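Local coordinates for protein glutamyl-tRNA(Gln) amidotransferase subunit F, mitochondrial (Saccharomyces cerevisiae, PDB 4N0H) that forms the GatC-like F subunit of a yeast mitochondrial amidotransferase, a three-chain assembly in which it packs against subunit B, at residues Q109-Y112 and T113-L116; L115-G118 and I119-Q122. All blocks are in the same frame, centred on the assembly; numbering follows the deposited sequence.

Contact 1: residues Q109-Y112 and T113-L116; sequences QLNY and TKLL
The first turn of helix 112-120 brings L110, N111 and Y112 against K114, L115 and L116, with N111 at the N-cap position. Two i to i+4 backbone hydrogen bonds start the helix: L115 N to N111 O at 2.9 Å, and L116 N to Y112 O at 3.0 Å. The N111 side chain runs alongside that of K114, both pointing the same way. Further out, the ammonium of K114 turns to a salt bridge with E117, one turn along. L110, still in the loop, reaches the helix with its two methyls: CD1 comes within 3.8 Å of K114 CB, while CD2 lies 4.1 Å from L115 CG, the two leucine side chains crossing at about a right angle. The Y112 ring swings out with CG trans to the backbone N (chi1 -174°), and its far end meets L116 obliquely. Here L116 CD2 sits 3.4 Å from Y112 CZ and 3.3 Å from Y112 OH, and L116 CD1 is 3.8 Å from Y112 CE2, so both methyls of the leucine touch the phenol. Subunit B secures the loop end of the turn, where its D299 accepts a hydrogen bond from the backbone N of Y112 and its L296 packs on L110. Helix 67-81 comes earlier in the chain, with residues 91-105 between them not modelled, and the loop at 109-111 leads into this short helix.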
ATOM      1  N   GLN C 109       0.278  18.491 -12.867  1.00 54.48           N
ATOM      2  CA  GLN C 109       1.466  19.129 -12.314  1.00 49.43           C
ATOM      3  C   GLN C 109       1.127  20.060 -11.156  1.00 46.55           C
ATOM      4  O   GLN C 109       0.155  20.814 -11.217  1.00 48.70           O
ATOM      5  CB  GLN C 109       2.220  19.913 -13.396  1.00 50.08           C
ATOM      6  CG  GLN C 109       2.950  19.049 -14.411  1.00 50.27           C
ATOM      7  CD  GLN C 109       3.817  19.865 -15.355  1.00 50.76           C
ATOM      8  OE1 GLN C 109       3.416  20.934 -15.822  1.00 53.63           O
ATOM      9  NE2 GLN C 109       5.017  19.367 -15.634  1.00 46.17           N
ATOM     10  N   LEU C 110       1.936  20.004 -10.101  1.00 38.83           N
ATOM     11  CA  LEU C 110       1.849  20.978  -9.018  1.00 32.66           C
ATOM     12  C   LEU C 110       2.546  22.263  -9.453  1.00 30.81           C
ATOM     13  O   LEU C 110       3.752  22.258  -9.697  1.00 32.68           O
ATOM     14  CB  LEU C 110       2.518  20.436  -7.750  1.00 33.23           C
ATOM     15  CG  LEU C 110       2.537  21.369  -6.536  1.00 36.77           C
ATOM     16  CD1 LEU C 110       1.166  21.441  -5.886  1.00 39.43           C
ATOM     17  CD2 LEU C 110       3.572  20.905  -5.533  1.00 40.16           C
ATOM     18  N   ASN C 111       1.795  23.355  -9.565  1.00 29.46           N
ATOM     19  CA  ASN C 111       2.396  24.630  -9.938  1.00 33.44           C
ATOM     20  C   ASN C 111       2.728  25.501  -8.732  1.00 35.83           C
ATOM     21  O   ASN C 111       2.476  25.118  -7.589  1.00 30.96           O
ATOM     22  CB  ASN C 111       1.561  25.396 -10.981  1.00 36.19           C
ATOM     23  CG  ASN C 111       0.140  25.696 -10.519  1.00 45.64           C
ATOM     24  OD1 ASN C 111      -0.812  25.494 -11.272  1.00 53.88           O
ATOM     25  ND2 ASN C 111      -0.009  26.195  -9.296  1.00 42.85           N
ATOM     26  N   TYR C 112       3.273  26.683  -9.000  1.00 36.75           N
ATOM     27  CA  TYR C 112       3.812  27.534  -7.950  1.00 35.74           C
ATOM     28  C   TYR C 112       2.776  28.011  -6.931  1.00 40.73           C
ATOM     29  O   TYR C 112       2.994  27.882  -5.727  1.00 41.41           O
ATOM     30  CB  TYR C 112       4.566  28.725  -8.550  1.00 36.81           C
ATOM     31  CG  TYR C 112       5.273  29.568  -7.512  1.00 36.60           C
ATOM     32  CD1 TYR C 112       4.880  30.877  -7.268  1.00 39.01           C
ATOM     33  CD2 TYR C 112       6.322  29.048  -6.765  1.00 33.48           C
ATOM     34  CE1 TYR C 112       5.521  31.647  -6.318  1.00 40.40           C
ATOM     35  CE2 TYR C 112       6.966  29.809  -5.808  1.00 34.83           C
ATOM     36  CZ  TYR C 112       6.563  31.108  -5.592  1.00 39.68           C
ATOM     37  OH  TYR C 112       7.199  31.873  -4.644  1.00 44.06           O
ATOM     38  N   THR C 113       1.659  28.564  -7.400  1.00 41.99           N
ATOM     39  CA  THR C 113       0.646  29.070  -6.477  1.00 44.04           C
ATOM     40  C   THR C 113       0.046  27.944  -5.638  1.00 40.86           C
ATOM     41  O   THR C 113      -0.207  28.121  -4.451  1.00 44.63           O
ATOM     42  CB  THR C 113      -0.484  29.850  -7.189  1.00 52.56           C
ATOM     43  OG1 THR C 113      -1.361  28.937  -7.856  1.00 58.60           O
ATOM     44  CG2 THR C 113       0.089  30.843  -8.189  1.00 53.11           C
ATOM     45  N   LYS C 114      -0.170  26.789  -6.259  1.00 40.66           N
ATOM     46  CA  LYS C 114      -0.677  25.622  -5.542  1.00 41.53           C
ATOM     47  C   LYS C 114       0.328  25.115  -4.515  1.00 39.94           C
ATOM     48  O   LYS C 114      -0.058  24.671  -3.432  1.00 37.48           O
ATOM     49  CB  LYS C 114      -1.053  24.503  -6.515  1.00 45.23           C
ATOM     50  CG  LYS C 114      -2.250  24.837  -7.381  1.00 52.02           C
ATOM     51  CD  LYS C 114      -3.391  25.371  -6.534  1.00 58.87           C
ATOM     52  CE  LYS C 114      -4.515  25.915  -7.396  1.00 62.28           C
ATOM     53  NZ  LYS C 114      -5.671  26.360  -6.571  1.00 62.67           N
ATOM     54  N   LEU C 115       1.612  25.181  -4.863  1.00 36.62           N
ATOM     55  CA  LEU C 115       2.686  24.850  -3.933  1.00 33.93           C
ATOM     56  C   LEU C 115       2.565  25.717  -2.685  1.00 34.84           C
ATOM     57  O   LEU C 115       2.537  25.209  -1.566  1.00 32.75           O
ATOM     58  CB  LEU C 115       4.050  25.085  -4.588  1.00 34.85           C
ATOM     59  CG  LEU C 115       5.294  24.308  -4.132  1.00 40.49           C
ATOM     60  CD1 LEU C 115       6.522  25.216  -4.082  1.00 37.90           C
ATOM     61  CD2 LEU C 115       5.104  23.570  -2.813  1.00 39.81           C
ATOM     62  N   LEU C 116       2.484  27.027  -2.893  1.00 36.94           N
ATOM     63  CA  LEU C 116       2.435  27.990  -1.798  1.00 39.95           C
ATOM     64  C   LEU C 116       1.094  27.997  -1.065  1.00 40.52           C
ATOM     65  O   LEU C 116       1.044  28.246   0.138  1.00 40.31           O
ATOM     66  CB  LEU C 116       2.762  29.395  -2.311  1.00 43.60           C
ATOM     67  CG  LEU C 116       4.215  29.858  -2.166  1.00 45.57           C
ATOM     68  CD1 LEU C 116       5.188  28.796  -2.629  1.00 46.72           C
ATOM     69  CD2 LEU C 116       4.436  31.154  -2.926  1.00 47.90           C
TER

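Contact 2: residues L115-G118 and I119-Q122; sequences LLEG and ISHQ
S120 folds its hydroxyl back onto the backbone of E117, where S120 OG donates to E117 O over 2.8 Å. A chi1 of 74°, which sets the oxygen between the backbone N and the carbonyl carbon of its own residue, turns it to the preceding turn. The same carbonyl also receives a weak bond from H121 N at 3.1 Å; that N-H is shared with G118 O in a second weak bond at 3.3 Å, the helical pattern giving way. Beside these bonds, the imidazole of H121 makes a CH-pi contact: E117 CG stands 4.2 Å from the ring centroid, 19° off its normal, over the face but displaced toward the rim. The extended E117 chain carries its carboxylate on to K114, its salt-bridge partner. On another side of the helix, L115 and I119 run side by side, L115 CD2 meeting I119 CD1 at 4.1 Å, and I119 CG1 lies close to L115 O, at 3.2 Å. Both residues pack on L65 of subunit B. Past the last turn, Q122 CG comes to 3.1 Å from G118 O, and the Q122 amide goes across to subunit B, donating through NE2 to N64 and accepting through OE1 from the backbone N of L65. Regular bonds from I119 N to L115 O and from S120 N to L116 O precede this ending, in which a serine hydroxyl bonds back to a carbonyl one turn earlier: the C-terminal end of an alpha-helix, where the chain leaves helical geometry at H121.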
ATOM      1  N   LEU C 115       1.612  25.181  -4.863  1.00 36.62           N
ATOM      2  CA  LEU C 115       2.686  24.850  -3.933  1.00 33.93           C
ATOM      3  C   LEU C 115       2.565  25.717  -2.685  1.00 34.84           C
ATOM      4  O   LEU C 115       2.537  25.209  -1.566  1.00 32.75           O
ATOM      5  CB  LEU C 115       4.050  25.085  -4.588  1.00 34.85           C
ATOM      6  CG  LEU C 115       5.294  24.308  -4.132  1.00 40.49           C
ATOM      7  CD1 LEU C 115       6.522  25.216  -4.082  1.00 37.90           C
ATOM      8  CD2 LEU C 115       5.104  23.570  -2.813  1.00 39.81           C
ATOM      9  N   LEU C 116       2.484  27.027  -2.893  1.00 36.94           N
ATOM     10  CA  LEU C 116       2.435  27.990  -1.798  1.00 39.95           C
ATOM     11  C   LEU C 116       1.094  27.997  -1.065  1.00 40.52           C
ATOM     12  O   LEU C 116       1.044  28.246   0.138  1.00 40.31           O
ATOM     13  CB  LEU C 116       2.762  29.395  -2.311  1.00 43.60           C
ATOM     14  CG  LEU C 116       4.215  29.858  -2.166  1.00 45.57           C
ATOM     15  CD1 LEU C 116       5.188  28.796  -2.629  1.00 46.72           C
ATOM     16  CD2 LEU C 116       4.436  31.154  -2.926  1.00 47.90           C
ATOM     17  N   GLU C 117       0.010  27.736  -1.791  1.00 40.23           N
ATOM     18  CA  GLU C 117      -1.307  27.660  -1.167  1.00 45.07           C
ATOM     19  C   GLU C 117      -1.423  26.394  -0.327  1.00 45.15           C
ATOM     20  O   GLU C 117      -1.981  26.414   0.771  1.00 49.05           O
ATOM     21  CB  GLU C 117      -2.417  27.695  -2.217  1.00 51.90           C
ATOM     22  CG  GLU C 117      -3.817  27.618  -1.632  1.00 60.83           C
ATOM     23  CD  GLU C 117      -4.896  27.905  -2.659  1.00 69.30           C
ATOM     24  OE1 GLU C 117      -4.945  27.199  -3.690  1.00 68.85           O
ATOM     25  OE2 GLU C 117      -5.692  28.844  -2.437  1.00 73.78           O
ATOM     26  N   GLY C 118      -0.894  25.294  -0.853  1.00 37.99           N
ATOM     27  CA  GLY C 118      -0.884  24.032  -0.135  1.00 38.49           C
ATOM     28  C   GLY C 118      -0.141  24.166   1.181  1.00 38.05           C
ATOM     29  O   GLY C 118      -0.632  23.733   2.220  1.00 40.05           O
ATOM     30  N   ILE C 119       1.039  24.780   1.129  1.00 35.54           N
ATOM     31  CA  ILE C 119       1.843  25.039   2.319  1.00 37.01           C
ATOM     32  C   ILE C 119       1.085  25.863   3.353  1.00 43.77           C
ATOM     33  O   ILE C 119       1.061  25.518   4.535  1.00 45.64           O
ATOM     34  CB  ILE C 119       3.160  25.770   1.965  1.00 37.00           C
ATOM     35  CG1 ILE C 119       4.113  24.834   1.221  1.00 31.84           C
ATOM     36  CG2 ILE C 119       3.843  26.311   3.215  1.00 35.51           C
ATOM     37  CD1 ILE C 119       5.429  25.488   0.839  1.00 28.66           C
ATOM     38  N   SER C 120       0.456  26.945   2.901  1.00 43.84           N
ATOM     39  CA  SER C 120      -0.241  27.863   3.794  1.00 44.34           C
ATOM     40  C   SER C 120      -1.444  27.225   4.492  1.00 44.13           C
ATOM     41  O   SER C 120      -1.847  27.662   5.569  1.00 45.73           O
ATOM     42  CB  SER C 120      -0.687  29.113   3.029  1.00 48.94           C
ATOM     43  OG  SER C 120      -1.795  28.828   2.190  1.00 51.20           O
ATOM     44  N   HIS C 121      -2.016  26.196   3.875  1.00 46.32           N
ATOM     45  CA  HIS C 121      -3.190  25.527   4.429  1.00 45.02           C
ATOM     46  C   HIS C 121      -2.849  24.240   5.181  1.00 47.23           C
ATOM     47  O   HIS C 121      -3.738  23.470   5.536  1.00 47.96           O
ATOM     48  CB  HIS C 121      -4.207  25.230   3.328  1.00 51.05           C
ATOM     49  CG  HIS C 121      -4.837  26.457   2.744  1.00 59.57           C
ATOM     50  ND1 HIS C 121      -5.883  26.401   1.848  1.00 62.92           N
ATOM     51  CD2 HIS C 121      -4.570  27.771   2.930  1.00 60.41           C
ATOM     52  CE1 HIS C 121      -6.231  27.630   1.506  1.00 65.40           C
ATOM     53  NE2 HIS C 121      -5.450  28.478   2.148  1.00 62.95           N
ATOM     54  N   GLN C 122      -1.562  24.003   5.413  1.00 46.68           N
ATOM     55  CA  GLN C 122      -1.142  22.837   6.184  1.00 40.69           C
ATOM     56  C   GLN C 122      -1.274  23.121   7.675  1.00 41.47           C
ATOM     57  O   GLN C 122      -0.883  24.185   8.149  1.00 40.77           O
ATOM     58  CB  GLN C 122       0.290  22.434   5.830  1.00 39.68           C
ATOM     59  CG  GLN C 122       0.417  21.843   4.433  1.00 38.79           C
ATOM     60  CD  GLN C 122       1.825  21.373   4.107  1.00 40.35           C
ATOM     61  OE1 GLN C 122       2.017  20.496   3.259  1.00 30.25           O
ATOM     62  NE2 GLN C 122       2.822  21.959   4.780  1.00 41.30           N
TER

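How the contacts relate
Contacts 1 and 2 follow one another along helix 112-120, their centres 9 Å apart, and overlap in L115 and L116. Contact 1, at residues 109-116, takes the chain from a loop into the helix; contact 2, at residues 115-122, brings it out again. Between them they span the whole of this short helix, and the contact centres lie about 31 and 32 Å from the centre of the chain. Residues at both ends bond to subunit B, and L115 and I119 pack on it in between, so the helix is seated on that partner chain at its beginning, along its length and just beyond its end.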